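Local coordinates for protein beta-xylanase (Roseburia intestinalis L1-82, PDB 6SGF) that binds xylan weakly through a carbohydrate-binding module, the part present here, of a larger enzyme that probably cleaves the internal beta-1,4-xylosidic linkages of xylan, at residues B[27-39]-B[109-123]. Sequence-based numbering, arbitrary orientation.
Sequences DGQWKLSFAKQYN and IMITEDKPENATVSL. With CD (cadmium ion), chain O; XYP (beta-D-xylopyranose), chain H; XYP (beta-D-xylopyranose), chain C; XYP (beta-D-xylopyranose), chain D.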
loop_
_atom_site.group_PDB
_atom_site.type_symbol
_atom_site.label_atom_id
_atom_site.label_comp_id
_atom_site.label_asym_id
_atom_site.label_seq_id
_atom_site.Cartn_x
_atom_site.Cartn_y
_atom_site.Cartn_z
ATOM N N ASP B 27 -8.538 -8.916 -1.026
ATOM C CA ASP B 27 -8.442 -7.985 0.101
ATOM C C ASP B 27 -7.269 -7.026 -0.093
ATOM O O ASP B 27 -6.568 -6.667 0.847
ATOM C CB ASP B 27 -8.342 -8.761 1.422
ATOM C CG ASP B 27 -9.614 -9.547 1.719
ATOM O OD1 ASP B 27 -10.621 -9.253 1.076
ATOM O OD2 ASP B 27 -9.625 -10.449 2.564
ATOM N N GLY B 28 -7.065 -6.612 -1.338
ATOM C CA GLY B 28 -6.065 -5.633 -1.684
ATOM C C GLY B 28 -4.626 -6.128 -1.675
ATOM O O GLY B 28 -3.717 -5.323 -1.840
ATOM N N GLN B 29 -4.398 -7.428 -1.515
ATOM C CA GLN B 29 -3.053 -7.995 -1.505
ATOM C C GLN B 29 -2.923 -9.111 -2.535
ATOM O O GLN B 29 -3.885 -9.803 -2.858
ATOM C CB GLN B 29 -2.722 -8.554 -0.116
ATOM C CG GLN B 29 -2.801 -7.468 0.945
ATOM C CD GLN B 29 -2.485 -7.976 2.343
ATOM O OE1 GLN B 29 -2.423 -9.191 2.578
ATOM N NE2 GLN B 29 -2.326 -7.045 3.280
ATOM N N TRP B 30 -1.717 -9.282 -3.060
ATOM C CA TRP B 30 -1.442 -10.431 -3.911
ATOM C C TRP B 30 -1.122 -11.602 -2.983
ATOM O O TRP B 30 -0.078 -11.599 -2.325
ATOM C CB TRP B 30 -0.283 -10.136 -4.863
ATOM C CG TRP B 30 -0.672 -9.473 -6.150
ATOM C CD1 TRP B 30 -0.351 -8.209 -6.554
ATOM C CD2 TRP B 30 -1.472 -10.037 -7.194
ATOM N NE1 TRP B 30 -0.883 -7.955 -7.799
ATOM C CE2 TRP B 30 -1.587 -9.059 -8.207
ATOM C CE3 TRP B 30 -2.111 -11.277 -7.368
ATOM C CZ2 TRP B 30 -2.312 -9.281 -9.383
ATOM C CZ3 TRP B 30 -2.834 -11.495 -8.543
ATOM C CH2 TRP B 30 -2.912 -10.506 -9.537
ATOM N N LYS B 31 -2.022 -12.599 -2.925
ATOM C CA LYS B 31 -1.879 -13.759 -2.054
ATOM C C LYS B 31 -1.249 -14.890 -2.864
ATOM O O LYS B 31 -1.772 -15.280 -3.910
ATOM C CB LYS B 31 -3.226 -14.176 -1.452
ATOM C CG LYS B 31 -3.884 -13.046 -0.623
ATOM C CD LYS B 31 -4.776 -13.501 0.494
ATOM C CE LYS B 31 -5.278 -12.289 1.286
ATOM N NZ LYS B 31 -4.361 -11.888 2.346
ATOM N N LEU B 32 -0.096 -15.372 -2.412
ATOM C CA LEU B 32 0.686 -16.310 -3.189
ATOM C C LEU B 32 0.810 -17.640 -2.462
ATOM O O LEU B 32 0.892 -17.689 -1.221
ATOM C CB LEU B 32 2.093 -15.761 -3.475
ATOM C CG LEU B 32 2.191 -14.308 -3.925
ATOM C CD1 LEU B 32 3.676 -13.930 -4.013
ATOM C CD2 LEU B 32 1.466 -14.048 -5.218
ATOM N N SER B 33 0.835 -18.714 -3.257
ATOM C CA SER B 33 1.072 -20.056 -2.757
ATOM C C SER B 33 2.083 -20.756 -3.663
ATOM O O SER B 33 1.938 -20.748 -4.886
ATOM C CB SER B 33 -0.229 -20.868 -2.692
ATOM O OG SER B 33 -0.025 -21.951 -1.821
ATOM N N PHE B 34 3.073 -21.392 -3.054
ATOM C CA PHE B 34 4.162 -21.997 -3.812
ATOM C C PHE B 34 4.171 -23.501 -3.579
ATOM O O PHE B 34 4.188 -23.960 -2.433
ATOM C CB PHE B 34 5.517 -21.451 -3.407
ATOM C CG PHE B 34 5.614 -19.966 -3.399
ATOM C CD1 PHE B 34 5.365 -19.268 -2.224
ATOM C CD2 PHE B 34 6.021 -19.285 -4.516
ATOM C CE1 PHE B 34 5.471 -17.890 -2.190
ATOM C CE2 PHE B 34 6.161 -17.904 -4.493
ATOM C CZ PHE B 34 5.895 -17.213 -3.308
ATOM N N ALA B 35 4.175 -24.264 -4.655
ATOM C CA ALA B 35 4.140 -25.710 -4.548
ATOM C C ALA B 35 5.489 -26.370 -4.784
ATOM O O ALA B 35 5.726 -27.464 -4.257
ATOM C CB ALA B 35 3.131 -26.250 -5.566
ATOM N N LYS B 36 6.361 -25.739 -5.547
ATOM C CA LYS B 36 7.652 -26.362 -5.851
ATOM C C LYS B 36 8.774 -25.349 -5.710
ATOM O O LYS B 36 8.532 -24.167 -5.759
ATOM C CB LYS B 36 7.669 -26.912 -7.271
ATOM C CG LYS B 36 8.584 -28.099 -7.484
ATOM C CD LYS B 36 9.808 -27.873 -8.354
ATOM C CE LYS B 36 10.678 -29.117 -8.479
ATOM N NZ LYS B 36 11.371 -29.482 -7.229
ATOM N N GLN B 37 9.991 -25.856 -5.581
ATOM C CA GLN B 37 11.208 -25.044 -5.499
ATOM C C GLN B 37 11.264 -24.143 -6.733
ATOM O O GLN B 37 11.024 -24.588 -7.816
ATOM C CB GLN B 37 12.465 -25.915 -5.445
ATOM C CG GLN B 37 13.695 -25.151 -5.020
ATOM C CD GLN B 37 14.935 -25.997 -4.908
ATOM O OE1 GLN B 37 15.108 -26.956 -5.637
ATOM N NE2 GLN B 37 15.791 -25.640 -3.986
ATOM N N TYR B 38 11.600 -22.895 -6.487
ATOM C CA TYR B 38 11.828 -21.849 -7.487
ATOM C C TYR B 38 10.532 -21.372 -8.138
ATOM O O TYR B 38 10.594 -20.516 -9.041
ATOM C CB TYR B 38 12.828 -22.250 -8.599
ATOM C CG TYR B 38 14.196 -22.586 -8.030
ATOM C CD1 TYR B 38 14.789 -21.767 -7.089
ATOM C CD2 TYR B 38 14.884 -23.735 -8.417
ATOM C CE1 TYR B 38 16.023 -22.081 -6.528
ATOM C CE2 TYR B 38 16.139 -24.051 -7.857
ATOM C CZ TYR B 38 16.693 -23.211 -6.924
ATOM O OH TYR B 38 17.923 -23.475 -6.359
ATOM N N ASN B 39 9.366 -21.859 -7.693
ATOM C CA ASN B 39 8.098 -21.242 -8.059
ATOM C C ASN B 39 8.172 -19.747 -7.733
ATOM O O ASN B 39 8.743 -19.334 -6.718
ATOM C CB ASN B 39 6.916 -21.840 -7.271
ATOM C CG ASN B 39 6.265 -23.081 -7.924
ATOM O OD1 ASN B 39 5.295 -23.610 -7.381
ATOM N ND2 ASN B 39 6.783 -23.537 -9.047
ATOM N N ILE B 109 8.855 -12.258 -6.747
ATOM C CA ILE B 109 9.012 -12.997 -5.503
ATOM C C ILE B 109 9.108 -14.468 -5.870
ATOM O O ILE B 109 8.336 -14.939 -6.715
ATOM C CB ILE B 109 7.848 -12.774 -4.523
ATOM C CG1 ILE B 109 7.790 -11.306 -4.097
ATOM C CG2 ILE B 109 8.003 -13.765 -3.334
ATOM C CD1 ILE B 109 6.576 -11.001 -3.148
ATOM N N MET B 110 10.064 -15.172 -5.264
ATOM C CA MET B 110 10.348 -16.578 -5.532
ATOM C C MET B 110 10.664 -17.293 -4.215
ATOM O O MET B 110 11.096 -16.664 -3.253
ATOM C CB MET B 110 11.543 -16.686 -6.500
ATOM C CG MET B 110 12.013 -18.077 -6.781
ATOM S SD MET B 110 13.456 -18.064 -7.901
ATOM C CE MET B 110 14.789 -17.501 -6.859
ATOM N N ILE B 111 10.474 -18.613 -4.168
ATOM C CA ILE B 111 10.943 -19.407 -3.025
ATOM C C ILE B 111 12.096 -20.302 -3.462
ATOM O O ILE B 111 12.132 -20.788 -4.597
ATOM C CB ILE B 111 9.829 -20.258 -2.375
ATOM C CG1 ILE B 111 9.192 -21.213 -3.372
ATOM C CG2 ILE B 111 8.800 -19.337 -1.716
ATOM C CD1 ILE B 111 8.875 -22.573 -2.734
ATOM N N THR B 112 13.031 -20.539 -2.537
ATOM C CA THR B 112 14.132 -21.467 -2.779
ATOM C C THR B 112 13.986 -22.761 -1.999
ATOM O O THR B 112 14.831 -23.658 -2.142
ATOM C CB THR B 112 15.487 -20.842 -2.422
ATOM O OG1 THR B 112 15.457 -20.367 -1.078
ATOM C CG2 THR B 112 15.814 -19.678 -3.342
ATOM N N GLU B 113 12.951 -22.895 -1.178
ATOM C CA GLU B 113 12.755 -24.131 -0.421
ATOM C C GLU B 113 12.528 -25.333 -1.344
ATOM O O GLU B 113 11.646 -25.316 -2.212
ATOM C CB GLU B 113 11.558 -23.952 0.507
ATOM C CG GLU B 113 11.530 -24.779 1.768
ATOM C CD GLU B 113 12.579 -24.338 2.771
ATOM O OE1 GLU B 113 12.369 -23.315 3.492
ATOM O OE2 GLU B 113 13.610 -25.033 2.828
ATOM N N ASP B 114 13.291 -26.412 -1.106
ATOM C CA ASP B 114 13.260 -27.586 -1.983
ATOM C C ASP B 114 11.969 -28.400 -1.849
ATOM O O ASP B 114 11.567 -29.049 -2.815
ATOM C CB ASP B 114 14.513 -28.441 -1.776
ATOM C CG ASP B 114 14.615 -28.990 -0.402
ATOM O OD1 ASP B 114 13.770 -28.618 0.433
ATOM O OD2 ASP B 114 15.527 -29.807 -0.165
ATOM N N LYS B 115 11.337 -28.448 -0.668
ATOM C CA LYS B 115 10.090 -29.201 -0.474
ATOM C C LYS B 115 9.072 -28.340 0.267
ATOM O O LYS B 115 8.818 -28.527 1.470
ATOM C CB LYS B 115 10.320 -30.516 0.274
ATOM C CG LYS B 115 11.329 -31.423 -0.408
ATOM C CD LYS B 115 10.652 -32.608 -1.085
ATOM C CE LYS B 115 11.430 -33.086 -2.308
ATOM N NZ LYS B 115 10.804 -32.609 -3.585
ATOM N N PRO B 116 8.439 -27.403 -0.435
ATOM C CA PRO B 116 7.511 -26.483 0.229
ATOM C C PRO B 116 6.323 -27.212 0.837
ATOM O O PRO B 116 5.783 -28.150 0.257
ATOM C CB PRO B 116 7.059 -25.537 -0.898
ATOM C CG PRO B 116 7.871 -25.841 -2.069
ATOM C CD PRO B 116 8.523 -27.174 -1.889
ATOM N N GLU B 117 5.894 -26.734 1.996
ATOM C CA GLU B 117 4.652 -27.173 2.619
ATOM C C GLU B 117 4.021 -25.963 3.291
ATOM O O GLU B 117 4.695 -25.267 4.058
ATOM C CB GLU B 117 4.900 -28.294 3.632
ATOM C CG GLU B 117 3.694 -29.191 3.806
ATOM C CD GLU B 117 3.571 -29.713 5.222
ATOM O OE1 GLU B 117 2.461 -30.172 5.597
ATOM O OE2 GLU B 117 4.598 -29.679 5.946
ATOM N N ASN B 118 2.769 -25.668 2.943
ATOM C CA ASN B 118 2.074 -24.464 3.423
ATOM C C ASN B 118 2.948 -23.226 3.230
ATOM O O ASN B 118 3.133 -22.398 4.131
ATOM C CB ASN B 118 1.650 -24.611 4.883
ATOM C CG ASN B 118 0.662 -25.764 5.101
ATOM O OD1 ASN B 118 0.266 -26.456 4.160
ATOM N ND2 ASN B 118 0.266 -25.965 6.353
ATOM N N ALA B 119 3.527 -23.132 2.047
ATOM C CA ALA B 119 4.428 -22.036 1.699
ATOM C C ALA B 119 3.601 -20.932 1.056
ATOM O O ALA B 119 3.217 -21.037 -0.109
ATOM C CB ALA B 119 5.507 -22.531 0.746
ATOM N N THR B 120 3.291 -19.893 1.829
ATOM C CA THR B 120 2.429 -18.816 1.370
ATOM C C THR B 120 2.986 -17.489 1.877
ATOM O O THR B 120 3.706 -17.434 2.881
ATOM C CB THR B 120 0.962 -19.013 1.835
ATOM O OG1 THR B 120 0.892 -19.005 3.257
ATOM C CG2 THR B 120 0.384 -20.339 1.360
ATOM N N VAL B 121 2.628 -16.417 1.171
ATOM C CA VAL B 121 2.982 -15.053 1.565
ATOM C C VAL B 121 2.049 -14.121 0.801
ATOM O O VAL B 121 1.496 -14.486 -0.238
ATOM C CB VAL B 121 4.474 -14.730 1.279
ATOM C CG1 VAL B 121 4.765 -14.726 -0.243
ATOM C CG2 VAL B 121 4.844 -13.394 1.892
ATOM N N SER B 122 1.845 -12.920 1.331
ATOM C CA SER B 122 1.090 -11.877 0.644
ATOM C C SER B 122 1.976 -10.683 0.334
ATOM O O SER B 122 2.753 -10.244 1.188
ATOM C CB SER B 122 -0.083 -11.415 1.495
ATOM O OG SER B 122 -0.930 -12.498 1.749
ATOM N N LEU B 123 1.845 -10.140 -0.876
ATOM C CA LEU B 123 2.538 -8.912 -1.241
ATOM C C LEU B 123 1.590 -7.746 -1.031
ATOM O O LEU B 123 0.499 -7.731 -1.605
ATOM C CB LEU B 123 3.033 -8.948 -2.691
ATOM C CG LEU B 123 3.650 -7.633 -3.181
ATOM C CD1 LEU B 123 4.968 -7.310 -2.526
ATOM C CD2 LEU B 123 3.813 -7.608 -4.679
HETATM CD CD CD O . -12.192 -10.891 2.163
HETATM C C1 XYP H . 14.798 -20.190 -12.038
HETATM C C2 XYP H . 14.745 -18.851 -11.299
HETATM C C3 XYP H . 16.093 -18.526 -10.757
HETATM C C4 XYP H . 16.710 -19.684 -10.007
HETATM C C5 XYP H . 16.724 -20.993 -10.809
HETATM O O2 XYP H . 14.212 -17.868 -12.190
HETATM O O3 XYP H . 15.945 -17.391 -9.856
HETATM O O4 XYP H . 18.053 -19.290 -9.682
HETATM O O5 XYP H . 15.331 -21.275 -11.163
HETATM C C1 XYP C . 18.733 -19.806 -8.598
HETATM C C2 XYP C . 20.218 -19.449 -8.668
HETATM C C3 XYP C . 20.971 -19.899 -7.463
HETATM C C4 XYP C . 20.297 -19.375 -6.247
HETATM C C5 XYP C . 18.790 -19.658 -6.207
HETATM O O2 XYP C . 20.818 -20.060 -9.812
HETATM O O3 XYP C . 22.291 -19.316 -7.501
HETATM O O4 XYP C . 20.789 -20.002 -5.065
HETATM O O5 XYP C . 18.136 -19.129 -7.391
HETATM O O1 XYP D . 11.558 -23.539 -16.326
HETATM C C1 XYP D . 11.633 -22.811 -15.169
HETATM C C2 XYP D . 12.355 -23.634 -14.096
HETATM C C3 XYP D . 12.695 -22.876 -12.861
HETATM C C4 XYP D . 13.305 -21.591 -13.329
HETATM C C5 XYP D . 12.445 -20.746 -14.272
HETATM O O2 XYP D . 11.474 -24.718 -13.766
HETATM O O3 XYP D . 13.685 -23.590 -12.051
HETATM O O4 XYP D . 13.566 -20.818 -12.180
HETATM O O5 XYP D . 12.276 -21.505 -15.525
HETATM O O HOH W 1 -2.136 -11.285 4.039
HETATM O O HOH W 2 3.139 -25.060 -0.268
HETATM O O HOH W 3 10.213 -28.943 -5.029
HETATM O O HOH W 4 -10.651 -13.203 2.333
#
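F34 and I111 form the tight centre of this contact, where a strand pair of one sheet meets the end of strand 103-110 from the other. CG2 of I111 sits over the middle of the F34 ring, 3.5 Å from its centroid, a CH-pi contact, while CG1 and CD1 of the isoleucine run back along CB of F34. CG1 of V121 meets the ring edge at CE1 (3.8 Å), and I109 CG2 lies near CZ. With an alanine here in place of F34, the space between I109, I111 and V121 would probably be left unfilled, and the I111 methyl would lose its aromatic partner. Further along, L32 and V121 lie side by side on this same inner face, where strands 29-34 and 119-123 pair antiparallel through backbone bonds such as L32 N to V121 O.

The other face is looser and wetter, with K31, S33 and T120 partly exposed. S122, also on this face, is buried, but a water bridges its OG to Q29 OE1, while Q29 NE2 bonds to the backbone O of D27 of the second subunit. Between the backbones, a second water donates to F34 O and accepts from A119 N.

Beyond F34, the chain turns through a type II turn, K36 to N39, with N39 OD1 accepting from both A35 N and K36 N. Q37, its chain extended with CG anti to the backbone N (chi1 -166°), donates a nearly straight hydrogen bond from NE2 to T112 O (2.9 Å, 163°), the acceptor close to its amide plane. Its CG covers one face of the Y38 ring, the opposite face carries a xylose, and T112 CG2 lies at the edge. M110 lies alongside Y38 in an oblique Met-aromatic contact, its CE 3.2 Å from O3 of that sugar, so the turn helps build the xylan site, where Q40, K71 and D78 also hydrogen-bond xylose.

Strand 29-34 lies between 22-26 and 119-130 in one sheet; W43, from strand 40-50 of the other sheet, packs against L32, I109 and L123.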